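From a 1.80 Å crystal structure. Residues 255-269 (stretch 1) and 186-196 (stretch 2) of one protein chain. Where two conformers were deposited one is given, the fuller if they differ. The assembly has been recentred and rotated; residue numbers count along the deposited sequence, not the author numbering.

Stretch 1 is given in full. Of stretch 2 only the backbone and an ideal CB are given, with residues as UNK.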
# COMPACT_ATOMS: atom_id res chain seq x y z
N LEU C 255 2.71 -30.08 12.31
CA LEU C 255 2.39 -31.37 12.95
C LEU C 255 2.78 -31.33 14.43
O LEU C 255 2.02 -31.76 15.30
CB LEU C 255 3.08 -32.52 12.22
CG LEU C 255 2.68 -33.93 12.69
CD1 LEU C 255 1.11 -34.19 12.70
CD2 LEU C 255 3.48 -34.91 11.82
N GLU C 256 3.97 -30.82 14.73
CA GLU C 256 4.41 -30.66 16.13
C GLU C 256 3.42 -29.82 16.92
O GLU C 256 3.03 -30.16 18.03
CB GLU C 256 5.82 -30.04 16.19
CG GLU C 256 6.14 -29.38 17.54
CD GLU C 256 7.56 -28.88 17.65
OE1 GLU C 256 8.48 -29.72 17.55
OE2 GLU C 256 7.75 -27.66 17.88
N ASP C 257 3.00 -28.70 16.34
CA ASP C 257 2.04 -27.84 17.02
C ASP C 257 0.72 -28.59 17.29
O ASP C 257 0.13 -28.51 18.37
CB ASP C 257 1.73 -26.61 16.16
CG ASP C 257 2.95 -25.79 15.84
OD1 ASP C 257 3.92 -25.76 16.67
OD2 ASP C 257 2.97 -25.16 14.76
N ALA C 258 0.24 -29.30 16.27
CA ALA C 258 -1.02 -30.06 16.39
C ALA C 258 -0.90 -31.13 17.50
O ALA C 258 -1.85 -31.36 18.27
CB ALA C 258 -1.35 -30.70 15.05
N GLU C 259 0.28 -31.73 17.63
CA GLU C 259 0.50 -32.77 18.66
C GLU C 259 0.42 -32.18 20.06
O GLU C 259 -0.14 -32.77 21.00
CB GLU C 259 1.81 -33.51 18.37
CG GLU C 259 1.71 -34.45 17.17
CD GLU C 259 3.08 -34.99 16.70
OE1 GLU C 259 4.13 -34.52 17.20
OE2 GLU C 259 3.11 -35.85 15.81
N GLY C 260 0.91 -30.95 20.22
CA GLY C 260 0.76 -30.25 21.49
C GLY C 260 -0.68 -29.92 21.82
O GLY C 260 -1.12 -30.07 22.94
N ILE C 261 -1.43 -29.42 20.84
CA ILE C 261 -2.85 -29.13 21.02
C ILE C 261 -3.55 -30.42 21.46
O ILE C 261 -4.35 -30.40 22.39
CB ILE C 261 -3.47 -28.59 19.73
CG1 ILE C 261 -2.88 -27.19 19.42
CG2 ILE C 261 -5.00 -28.53 19.85
CD1 ILE C 261 -3.30 -26.57 18.09
N LEU C 262 -3.23 -31.53 20.82
CA LEU C 262 -3.84 -32.82 21.24
C LEU C 262 -3.57 -33.15 22.70
O LEU C 262 -4.47 -33.67 23.38
CB LEU C 262 -3.39 -33.96 20.34
CG LEU C 262 -3.99 -34.17 18.96
CD1 LEU C 262 -3.18 -35.32 18.29
CD2 LEU C 262 -5.46 -34.51 19.07
N ALA C 263 -2.36 -32.89 23.18
CA ALA C 263 -2.07 -33.12 24.62
C ALA C 263 -3.04 -32.31 25.52
O ALA C 263 -3.52 -32.80 26.54
CB ALA C 263 -0.60 -32.79 24.96
N TYR C 264 -3.31 -31.03 25.16
CA TYR C 264 -4.24 -30.22 25.90
C TYR C 264 -5.65 -30.81 25.83
O TYR C 264 -6.34 -30.88 26.81
CB TYR C 264 -4.24 -28.75 25.41
CG TYR C 264 -5.13 -27.86 26.23
CD1 TYR C 264 -4.79 -27.50 27.51
CD2 TYR C 264 -6.33 -27.36 25.71
CE1 TYR C 264 -5.60 -26.73 28.28
CE2 TYR C 264 -7.15 -26.56 26.48
CZ TYR C 264 -6.78 -26.22 27.76
OH TYR C 264 -7.57 -25.42 28.57
N LEU C 265 -6.04 -31.23 24.63
CA LEU C 265 -7.38 -31.82 24.43
C LEU C 265 -7.55 -33.12 25.26
O LEU C 265 -8.61 -33.35 25.82
CB LEU C 265 -7.60 -32.06 22.94
CG LEU C 265 -7.62 -30.81 22.04
CD1 LEU C 265 -8.04 -31.16 20.61
CD2 LEU C 265 -8.49 -29.74 22.64
N SER C 266 -6.51 -33.96 25.30
CA SER C 266 -6.54 -35.17 26.16
C SER C 266 -6.68 -34.76 27.63
O SER C 266 -7.55 -35.24 28.37
CB SER C 266 -5.28 -36.01 25.91
OG SER C 266 -5.21 -37.10 26.79
N HIS C 267 -5.82 -33.84 28.07
CA HIS C 267 -5.93 -33.26 29.41
C HIS C 267 -7.33 -32.78 29.79
O HIS C 267 -7.80 -33.02 30.91
CB HIS C 267 -4.84 -32.17 29.59
CG HIS C 267 -5.13 -31.19 30.69
ND1 HIS C 267 -5.16 -31.55 32.02
CD2 HIS C 267 -5.32 -29.85 30.65
CE1 HIS C 267 -5.42 -30.47 32.75
NE2 HIS C 267 -5.51 -29.43 31.93
N ARG C 268 -8.02 -32.09 28.88
CA ARG C 268 -9.36 -31.57 29.14
C ARG C 268 -10.49 -32.55 28.85
O ARG C 268 -11.66 -32.22 29.03
CB ARG C 268 -9.58 -30.30 28.32
CG ARG C 268 -8.62 -29.14 28.66
CD ARG C 268 -8.83 -28.68 30.05
NE ARG C 268 -10.24 -28.45 30.32
CZ ARG C 268 -10.86 -27.30 30.09
NH1 ARG C 268 -10.21 -26.25 29.61
NH2 ARG C 268 -12.14 -27.19 30.37
N GLY C 269 -10.16 -33.75 28.43
CA GLY C 269 -11.15 -34.77 28.17
C GLY C 269 -12.01 -34.57 26.96
O GLY C 269 -13.14 -35.07 26.91
N UNK C 186 -5.59 -17.14 35.20
CA UNK C 186 -6.45 -18.14 35.86
C UNK C 186 -6.23 -19.61 35.35
O UNK C 186 -6.72 -20.55 36.00
CB UNK C 186 -7.91 -17.74 35.65
N UNK C 187 -5.54 -19.82 34.23
CA UNK C 187 -5.25 -21.16 33.78
C UNK C 187 -3.81 -21.32 33.38
O UNK C 187 -3.50 -21.83 32.31
CB UNK C 187 -6.16 -21.54 32.61
N UNK C 188 -2.92 -20.91 34.28
CA UNK C 188 -1.48 -21.07 34.11
C UNK C 188 -1.08 -22.51 33.78
O UNK C 188 -0.15 -22.76 33.00
CB UNK C 188 -0.76 -20.61 35.38
N UNK C 189 -1.84 -23.48 34.28
CA UNK C 189 -1.54 -24.87 34.00
C UNK C 189 -1.60 -25.25 32.53
O UNK C 189 -0.95 -26.22 32.11
CB UNK C 189 -2.51 -25.76 34.78
N UNK C 190 -2.36 -24.50 31.72
CA UNK C 190 -2.52 -24.88 30.32
C UNK C 190 -1.19 -24.95 29.58
O UNK C 190 -1.02 -25.77 28.67
CB UNK C 190 -3.45 -23.89 29.61
N UNK C 191 -0.26 -24.07 29.94
CA UNK C 191 1.04 -24.02 29.28
C UNK C 191 1.81 -25.32 29.39
O UNK C 191 2.58 -25.64 28.51
CB UNK C 191 1.88 -22.88 29.87
N UNK C 192 1.56 -26.08 30.45
CA UNK C 192 2.24 -27.37 30.66
C UNK C 192 1.88 -28.43 29.63
O UNK C 192 2.62 -29.39 29.49
CB UNK C 192 1.91 -27.90 32.06
N UNK C 193 0.79 -28.24 28.87
CA UNK C 193 0.30 -29.26 27.91
C UNK C 193 0.69 -29.01 26.48
O UNK C 193 0.91 -29.96 25.70
CB UNK C 193 -1.23 -29.35 27.98
N UNK C 194 0.77 -27.73 26.09
CA UNK C 194 1.20 -27.40 24.74
C UNK C 194 2.73 -27.58 24.61
O UNK C 194 3.42 -27.75 25.61
CB UNK C 194 0.79 -25.97 24.39
N UNK C 195 3.21 -27.58 23.37
CA UNK C 195 4.63 -27.70 23.01
C UNK C 195 5.20 -26.30 22.66
O UNK C 195 5.75 -26.07 21.56
CB UNK C 195 4.80 -28.66 21.83
N UNK C 196 5.07 -25.41 23.63
CA UNK C 196 5.45 -24.01 23.47
C UNK C 196 6.38 -23.58 24.61
O UNK C 196 5.98 -23.53 25.78
CB UNK C 196 4.21 -23.12 23.43

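Position 186 has nothing of stretch 1 within 5.5 Å of its ideal CB, so the helix sets no preference; the residue is Tyr186, which makes no contact here.

Position 187 has phi/psi of -133/51 and a CA-to-CB bond directed toward stretch 1, but its CB is too far for a short side chain to touch. At the far side of the gap lie Tyr264 OH and the guanidinium of Arg268, a donor and a positive charge. A long acidic side chain suits best; glutamine could also accept. It is Glu187, extended (chi1 and chi2 both t): Tyr264 OH donates to Glu187 OE2 in a very short hydrogen bond of 2.5 Å, and Arg268 NH1 lies 3.9 Å from Glu187 OE2, a long salt bridge.

Positions 188, 191 and 192 have helical phi/psi and no neighbour in stretch 1, leaving many residues possible; they are Arg188, Ala191 and Gln192. Position 189 points sideways, where a small polar group could reach His267 through solvent. Ser189 does so: one water bonds Ser189 OG, His267 NE2 and Glu187 OE2.

At 190 the ideal CB is 3.8 Å from Tyr264 CE1, already in contact, so a small apolar residue fits. Ala190 CB packs 3.7 Å from Tyr264 CE1.

Position 193 points toward the helix, its ideal CB 3.8 Å from Tyr264 CA and 4.9 Å from His267 CB. The imidazole beyond offers a flat surface, favouring an aromatic residue, although a long aliphatic chain might also cover it. Tyr193, chi1 m, stacks face-to-face on the His267 ring, with centroids 3.6 Å apart and planes at 8°.

Position 194 lies nearest Gly260, 4.3 Å between CA atoms. Its CB points sideways, so only a side chain long enough to turn back can reach Ile261 and Tyr264; a large apolar or aromatic residue would suit. Phe194 brings its end nearer: Phe194 CZ lies 3.5 Å from Tyr264 CG over the Tyr264 ring face, while Tyr264 CB covers a face of the Phe194 ring. The two rings are near parallel (21°) but slid apart.

Position 195 points toward the helix, its ideal CB 4.4 Å from Gly260 CA. A CB on Gly260 would sit 2.9 Å from the backbone N of 195, a clash, so the glycine permits this close approach. A small residue fits, and the nearby Glu256 O favours a polar one. Ser195 OG packs 3.6 Å from Gly260 CA and reaches Glu256 O through a water.

Position 196 points sideways with no close neighbour in stretch 1; Ile196 makes no contact.

Stretch 2 186-196: YERSAAQYFSI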
# COMPACT_ATOMS: atom_id res chain seq x y z
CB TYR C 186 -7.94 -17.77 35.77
CG TYR C 186 -8.53 -17.92 34.39
CD1 TYR C 186 -9.00 -19.14 33.93
CD2 TYR C 186 -8.60 -16.82 33.52
CE1 TYR C 186 -9.50 -19.29 32.65
CE2 TYR C 186 -9.15 -16.94 32.24
CZ TYR C 186 -9.59 -18.18 31.81
OH TYR C 186 -10.12 -18.35 30.55
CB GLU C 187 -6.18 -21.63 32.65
CG GLU C 187 -6.16 -23.17 32.50
CD GLU C 187 -6.97 -23.66 31.30
OE1 GLU C 187 -7.76 -22.86 30.79
OE2 GLU C 187 -6.80 -24.84 30.87
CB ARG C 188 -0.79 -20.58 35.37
CG ARG C 188 0.68 -20.89 35.38
CD ARG C 188 1.37 -20.20 36.50
NE ARG C 188 2.66 -20.82 36.72
CZ ARG C 188 3.62 -20.31 37.47
NH1 ARG C 188 3.42 -19.13 38.06
NH2 ARG C 188 4.77 -20.97 37.60
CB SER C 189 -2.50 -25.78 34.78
OG SER C 189 -3.85 -25.54 34.40
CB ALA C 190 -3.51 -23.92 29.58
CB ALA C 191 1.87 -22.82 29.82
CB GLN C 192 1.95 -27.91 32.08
CG GLN C 192 2.40 -27.03 33.22
CD GLN C 192 3.91 -26.84 33.27
OE1 GLN C 192 4.67 -27.78 33.12
NE2 GLN C 192 4.34 -25.60 33.50
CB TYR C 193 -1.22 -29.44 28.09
CG TYR C 193 -1.53 -29.84 29.50
CD1 TYR C 193 -1.35 -31.16 29.95
CD2 TYR C 193 -1.92 -28.90 30.42
CE1 TYR C 193 -1.57 -31.50 31.27
CE2 TYR C 193 -2.16 -29.25 31.74
CZ TYR C 193 -1.99 -30.55 32.15
OH TYR C 193 -2.25 -30.83 33.49
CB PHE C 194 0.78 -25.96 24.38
CG PHE C 194 -0.71 -25.74 24.39
CD1 PHE C 194 -1.48 -26.01 23.26
CD2 PHE C 194 -1.36 -25.28 25.51
CE1 PHE C 194 -2.85 -25.82 23.28
CE2 PHE C 194 -2.74 -25.07 25.52
CZ PHE C 194 -3.47 -25.33 24.40
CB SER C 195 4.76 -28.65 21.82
OG SER C 195 4.24 -29.92 22.18
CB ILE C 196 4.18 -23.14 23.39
CG1 ILE C 196 3.32 -23.61 22.18
CG2 ILE C 196 4.59 -21.65 23.21
CD1 ILE C 196 1.96 -22.94 21.99
O HOH W 1 -5.19 -26.48 32.17
O HOH W 2 1.45 -26.97 20.71
O HOH W 3 4.61 -31.40 19.85
O HOH W 4 3.62 -25.79 19.43
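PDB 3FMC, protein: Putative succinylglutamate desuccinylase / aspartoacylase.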